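Side-chain contacts in exosome complex component Rrp42 (Archaeoglobus fulgidus, PDB 3M7N), which probably serves as a non-catalytic subunit of the RNA-degrading exosome, helping to structure the active site of its partner subunit Rrp41: residues E117-L121 against S122-I126; Y231-D234 against E235-D239; E240-D243 against V244-C248. One frame throughout, in Å; residues are numbered along the deposited sequence.

Interaction 1 of 3, residues E117-L121 against S122-I126; sequences EAVDL and SKLVI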
# COMPACT_ATOMS: atom_id res chain seq x y z
N GLU H 117 -27.33 21.20 17.13
CA GLU H 117 -28.51 21.21 16.26
C GLU H 117 -28.65 22.50 15.45
O GLU H 117 -29.75 23.01 15.25
CB GLU H 117 -29.79 20.89 17.05
CG GLU H 117 -29.77 19.47 17.65
CD GLU H 117 -30.84 19.22 18.71
OE1 GLU H 117 -30.81 18.14 19.34
OE2 GLU H 117 -31.72 20.07 18.91
N ALA H 118 -27.53 23.01 14.97
CA ALA H 118 -27.47 24.23 14.17
C ALA H 118 -28.37 24.22 12.94
O ALA H 118 -28.81 25.27 12.48
CB ALA H 118 -26.03 24.48 13.75
N VAL H 119 -28.62 23.04 12.39
CA VAL H 119 -29.47 22.93 11.21
C VAL H 119 -30.64 22.03 11.53
O VAL H 119 -30.45 20.90 11.98
CB VAL H 119 -28.73 22.34 10.00
CG1 VAL H 119 -29.71 22.11 8.87
CG2 VAL H 119 -27.59 23.25 9.56
N ASP H 120 -31.85 22.54 11.31
CA ASP H 120 -33.05 21.77 11.59
C ASP H 120 -33.24 20.72 10.52
O ASP H 120 -33.72 21.01 9.43
CB ASP H 120 -34.27 22.69 11.65
CG ASP H 120 -35.45 22.05 12.35
OD1 ASP H 120 -36.23 22.81 12.96
OD2 ASP H 120 -35.59 20.80 12.31
N LEU H 121 -32.87 19.49 10.84
CA LEU H 121 -32.87 18.42 9.86
C LEU H 121 -34.28 18.03 9.45
O LEU H 121 -34.53 17.68 8.30
CB LEU H 121 -32.11 17.20 10.38
CG LEU H 121 -30.65 17.48 10.76
CD1 LEU H 121 -29.97 16.21 11.27
CD2 LEU H 121 -29.90 18.06 9.58
N SER H 122 -35.21 18.08 10.40
CA SER H 122 -36.57 17.63 10.13
C SER H 122 -37.26 18.56 9.12
O SER H 122 -38.19 18.15 8.44
CB SER H 122 -37.38 17.54 11.43
OG SER H 122 -37.36 18.78 12.12
N LYS H 123 -36.77 19.79 9.03
CA LYS H 123 -37.26 20.73 8.04
C LYS H 123 -36.64 20.49 6.66
O LYS H 123 -36.87 21.26 5.72
CB LYS H 123 -36.98 22.16 8.48
CG LYS H 123 -38.04 22.77 9.38
CD LYS H 123 -37.56 24.08 9.99
CE LYS H 123 -38.70 24.89 10.57
NZ LYS H 123 -39.43 25.66 9.52
N LEU H 124 -35.84 19.44 6.55
CA LEU H 124 -35.18 19.10 5.28
C LEU H 124 -35.75 17.82 4.70
O LEU H 124 -35.10 17.15 3.90
CB LEU H 124 -33.67 18.97 5.47
CG LEU H 124 -32.97 20.30 5.74
CD1 LEU H 124 -31.53 20.07 6.16
CD2 LEU H 124 -33.04 21.18 4.51
N VAL H 125 -36.96 17.50 5.13
CA VAL H 125 -37.67 16.35 4.63
C VAL H 125 -38.49 16.75 3.42
O VAL H 125 -39.04 17.86 3.36
CB VAL H 125 -38.58 15.74 5.71
CG1 VAL H 125 -39.34 14.54 5.16
CG2 VAL H 125 -37.75 15.32 6.91
N ILE H 126 -38.56 15.87 2.44
CA ILE H 126 -39.29 16.15 1.21
C ILE H 126 -40.44 15.16 1.08
O ILE H 126 -41.51 15.47 0.57
CB ILE H 126 -38.35 16.08 -0.01
CG1 ILE H 126 -37.27 17.16 0.10
CG2 ILE H 126 -39.13 16.23 -1.30
CD1 ILE H 126 -36.22 17.08 -0.98

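Interaction 2 of 3, residues Y231-D234 against E235-D239; sequences YLLD and EKLFD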
# COMPACT_ATOMS: atom_id res chain seq x y z
N TYR H 231 -0.51 13.18 25.94
CA TYR H 231 -0.12 13.90 27.14
C TYR H 231 -1.10 13.62 28.26
O TYR H 231 -2.17 13.05 28.04
CB TYR H 231 -0.06 15.40 26.86
CG TYR H 231 -1.42 16.09 26.64
CD1 TYR H 231 -1.89 17.02 27.57
CD2 TYR H 231 -2.20 15.84 25.52
CE1 TYR H 231 -3.10 17.69 27.38
CE2 TYR H 231 -3.41 16.50 25.31
CZ TYR H 231 -3.86 17.44 26.25
OH TYR H 231 -5.05 18.12 26.10
N LEU H 232 -0.75 14.04 29.46
CA LEU H 232 -1.68 13.96 30.57
C LEU H 232 -2.23 15.35 30.89
O LEU H 232 -1.49 16.30 31.07
CB LEU H 232 -1.00 13.30 31.78
CG LEU H 232 -0.65 11.81 31.58
CD1 LEU H 232 0.20 11.29 32.72
CD2 LEU H 232 -1.89 10.95 31.41
N LEU H 233 -3.55 15.45 30.96
CA LEU H 233 -4.22 16.74 31.18
C LEU H 233 -4.51 16.98 32.66
O LEU H 233 -5.31 16.26 33.28
CB LEU H 233 -5.54 16.76 30.42
CG LEU H 233 -6.21 18.02 29.88
CD1 LEU H 233 -7.71 17.86 29.99
CD2 LEU H 233 -5.75 19.29 30.53
N ASP H 234 -3.88 18.00 33.22
CA ASP H 234 -4.14 18.39 34.61
C ASP H 234 -5.60 18.81 34.77
O ASP H 234 -6.10 19.60 33.99
CB ASP H 234 -3.21 19.54 34.97
CG ASP H 234 -3.32 19.94 36.42
OD1 ASP H 234 -4.18 20.80 36.72
OD2 ASP H 234 -2.56 19.38 37.24
N GLU H 235 -6.29 18.27 35.77
CA GLU H 235 -7.71 18.61 35.94
C GLU H 235 -7.93 20.08 36.35
O GLU H 235 -8.95 20.68 36.00
CB GLU H 235 -8.40 17.69 36.94
CG GLU H 235 -9.82 18.13 37.25
CD GLU H 235 -10.48 17.29 38.34
OE1 GLU H 235 -9.76 16.68 39.14
OE2 GLU H 235 -11.73 17.24 38.40
N LYS H 236 -6.98 20.64 37.08
CA LYS H 236 -7.09 22.02 37.50
C LYS H 236 -7.00 22.92 36.27
O LYS H 236 -7.78 23.88 36.11
CB LYS H 236 -5.99 22.36 38.51
CG LYS H 236 -5.73 23.84 38.73
CD LYS H 236 -4.30 24.05 39.23
CE LYS H 236 -3.94 25.53 39.40
NZ LYS H 236 -2.54 25.74 39.91
N LEU H 237 -6.06 22.60 35.39
CA LEU H 237 -5.86 23.35 34.16
C LEU H 237 -7.10 23.23 33.31
O LEU H 237 -7.59 24.20 32.75
CB LEU H 237 -4.66 22.82 33.38
CG LEU H 237 -4.32 23.71 32.18
CD1 LEU H 237 -3.61 24.98 32.65
CD2 LEU H 237 -3.47 22.98 31.17
N PHE H 238 -7.63 22.02 33.21
CA PHE H 238 -8.85 21.85 32.45
C PHE H 238 -9.99 22.78 32.93
O PHE H 238 -10.71 23.36 32.10
CB PHE H 238 -9.33 20.40 32.45
CG PHE H 238 -10.70 20.24 31.85
CD1 PHE H 238 -10.86 20.12 30.49
CD2 PHE H 238 -11.83 20.27 32.66
CE1 PHE H 238 -12.12 20.01 29.93
CE2 PHE H 238 -13.09 20.15 32.11
CZ PHE H 238 -13.24 20.01 30.75
N ASP H 239 -10.18 22.89 34.24
CA ASP H 239 -11.24 23.74 34.80
C ASP H 239 -11.09 25.20 34.40
O ASP H 239 -12.05 25.85 33.97
CB ASP H 239 -11.29 23.62 36.33
CG ASP H 239 -11.78 22.25 36.77
OD1 ASP H 239 -12.64 21.69 36.05
OD2 ASP H 239 -11.28 21.71 37.79

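Interaction 3 of 3, residues E240-D243 against V244-C248; sequences ELLD and VSINC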
# COMPACT_ATOMS: atom_id res chain seq x y z
N GLU H 240 -9.87 25.71 34.54
CA GLU H 240 -9.58 27.06 34.18
C GLU H 240 -9.81 27.26 32.68
O GLU H 240 -10.44 28.24 32.27
CB GLU H 240 -8.14 27.40 34.57
CG GLU H 240 -7.74 28.83 34.25
CD GLU H 240 -6.24 29.06 34.40
OE1 GLU H 240 -5.73 30.07 33.86
OE2 GLU H 240 -5.59 28.21 35.05
N LEU H 241 -9.35 26.30 31.87
CA LEU H 241 -9.46 26.40 30.41
C LEU H 241 -10.89 26.24 29.93
O LEU H 241 -11.28 26.78 28.91
CB LEU H 241 -8.56 25.37 29.72
CG LEU H 241 -8.38 25.51 28.20
CD1 LEU H 241 -7.99 26.95 27.83
CD2 LEU H 241 -7.34 24.51 27.68
N LEU H 242 -11.69 25.47 30.66
CA LEU H 242 -13.10 25.36 30.35
C LEU H 242 -13.72 26.76 30.29
O LEU H 242 -14.45 27.09 29.33
CB LEU H 242 -13.80 24.53 31.44
CG LEU H 242 -15.04 23.68 31.18
CD1 LEU H 242 -15.96 23.80 32.35
CD2 LEU H 242 -15.78 24.02 29.89
N ASP H 243 -13.42 27.57 31.31
CA ASP H 243 -14.00 28.92 31.43
C ASP H 243 -13.46 29.86 30.37
O ASP H 243 -14.23 30.53 29.66
CB ASP H 243 -13.81 29.51 32.84
CG ASP H 243 -14.63 28.75 33.91
OD1 ASP H 243 -15.76 28.31 33.60
OD2 ASP H 243 -14.13 28.57 35.04
N VAL H 244 -12.14 29.91 30.27
CA VAL H 244 -11.49 30.72 29.26
C VAL H 244 -12.09 30.45 27.87
O VAL H 244 -12.35 31.39 27.11
CB VAL H 244 -9.96 30.49 29.28
CG1 VAL H 244 -9.31 30.95 27.98
CG2 VAL H 244 -9.33 31.18 30.48
N SER H 245 -12.36 29.17 27.58
CA SER H 245 -12.81 28.75 26.25
C SER H 245 -14.23 29.18 25.93
O SER H 245 -14.52 29.66 24.84
CB SER H 245 -12.69 27.22 26.06
OG SER H 245 -11.36 26.80 26.17
N ILE H 246 -15.13 28.97 26.88
CA ILE H 246 -16.50 29.43 26.72
C ILE H 246 -16.46 30.92 26.41
O ILE H 246 -17.10 31.38 25.48
CB ILE H 246 -17.35 29.16 27.99
CG1 ILE H 246 -17.39 27.65 28.29
CG2 ILE H 246 -18.75 29.75 27.84
CD1 ILE H 246 -18.14 27.29 29.57
N ASN H 247 -15.67 31.66 27.17
CA ASN H 247 -15.52 33.09 26.94
C ASN H 247 -14.99 33.40 25.53
O ASN H 247 -15.64 34.14 24.78
CB ASN H 247 -14.63 33.72 28.03
CG ASN H 247 -14.80 35.23 28.12
OD1 ASN H 247 -15.71 35.73 28.78
ND2 ASN H 247 -13.92 35.97 27.45
N CYS H 248 -13.83 32.84 25.17
CA CYS H 248 -13.26 33.01 23.82
C CYS H 248 -14.25 32.71 22.70
O CYS H 248 -14.29 33.42 21.70
CB CYS H 248 -12.05 32.09 23.62
SG CYS H 248 -10.57 32.57 24.48

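Interaction 1 of 3, residues E117-L121 against S122-I126
D120 and S122 meet at the start of two overlapping type I beta turns, in the loop that leads from helix 100-115 to strand 131-141. The hydroxyl OG of S122 gives its proton to D120 OD2 at 2.7 Å, reaching that oxygen on its syn side and 21° out of the carboxylate plane. A weak bond from S122 N to the same OD2, 3.3 Å long, adds an Asx turn, so one oxygen takes both donors of the serine. A short hydroxyl side chain suits this place, because with chi1 at 56° OG sits between its own backbone N and carbonyl carbon and needs no further length to meet the aspartate. Of the two turn bonds in the main chain, K123 N to D120 O is weak, whereas L124 N to L121 O is stronger at 2.8 Å, although its donor stands above the carbonyl plane.

D120 OD1 forms a salt bridge with R181. The aliphatic part of K123 runs obliquely by the carboxylate, CD standing 3.5 Å from OD1, while its ammonium NZ is 5.5 Å from OD1 and makes no contact with it. With an alanine in place of D120, the hydroxyl of S122 would probably be left without its acceptor and R181 without this counter-charge, and the first turn would be less firmly set.

Apolar contact turns toward the sheet: V119 and L121 also touch I79 of strand 78-84, and L124 touches W133 of strand 131-141. V119 and L124 cross at about a right angle, with V119 CG1 3.8 Å from L124 CD1.

Interaction 2 of 3, residues Y231-D234 against E235-D239
The N-terminus of helix 235-253 is capped by D234, whose carboxylate reaches forward to the amides of K236 and L237 in the first turn. Its OD1 accepts from L237 N at 2.9 Å through the anti lone pair, the one away from OD2, with a fairly straight N-H approach of 153°. The second bond to OD1, from K236 N at 2.8 Å, is strongly bent and weak. CG stands anti to the backbone N of D234 (chi1 -175°), which, with the turn of the carboxylate, brings OD1 within reach of both amides. Aspartate suits an N-cap because its short side chain can accept from first-turn amides that have no carbonyl of an earlier turn to bind, and its negative charge probably interacts well with the positive end of the helix dipole.

The apolar residues before and after the cap add a hydrophobic staple, in which L233, just ahead of the N-cap, packs on F238, the fourth residue beyond it. CD1 of L233 lies 3.9 Å from CB of F238, and the two side chains cross obliquely. L233 CD2 also comes 4.4 Å from L237 CD2, so the leucine spans two helix residues. L237 then rests on I191 of strand 185-192 and F238 on M225 of strand 222-228, while F238 also packs on I219 of the chain of exonuclease 1. The regular helical bonding begins with F238 N to D234 O at 3.0 Å.

Interaction 3 of 3, residues E240-D243 against V244-C248
The flat peptide group of L241 receives two donors of S245 at its carbonyl oxygen: OG and the backbone N approach from opposite sides of its plane, each tilted 31° from it. OG lies 2.7 Å from L241 O and N 2.9 Å from it, so a single residue supplies both bonds. With chi1 at -62°, S245 OG stands beside its own N and can reach back one turn. By contrast, V244 N meets E240 O in the carbonyl plane at 3.1 Å, in a nearly straight bond.

L242 and I246 lie side by side and point the same way, CD2 of L242 4.0 Å from CD1 of I246, and both pack on R212 of the chain of exonuclease 1. L241 CD1 comes 4.2 Å from V244 CG1, and both residues rest on Y196 of strand 195-198. The carboxylate of D243 forms a salt bridge with that same R212 of the neighbouring chain.

S245 touches V187 of strand 185-192 and I214 of strand 211-216. Serine fits this buried, sheet-facing position between apolar neighbours because its hydroxyl spends its proton on the helix's own backbone and brings no unpaired donor into the interior.

Interaction 2 is the entry to helix 235-253 and interaction 3 a later part of it, their centres about 13 Å apart; the centre of interaction 1 lies about 37 and 30 Å from theirs, in the first exoribonuclease family region. Each has a buried and an exposed side: V119 and L124 against S122 and K123; L233, L237 and F238 against K236; L241, L242, S245 and I246 against E240. An aspartate ties down a turn in interaction 1 and caps the helix in interaction 2. Interaction 3 combines regular backbone bonds with one serine hydroxyl turned onto the backbone. Both helix contacts meet the four-stranded sheet and exonuclease 1, whereas interaction 1 borders the five-stranded sheet.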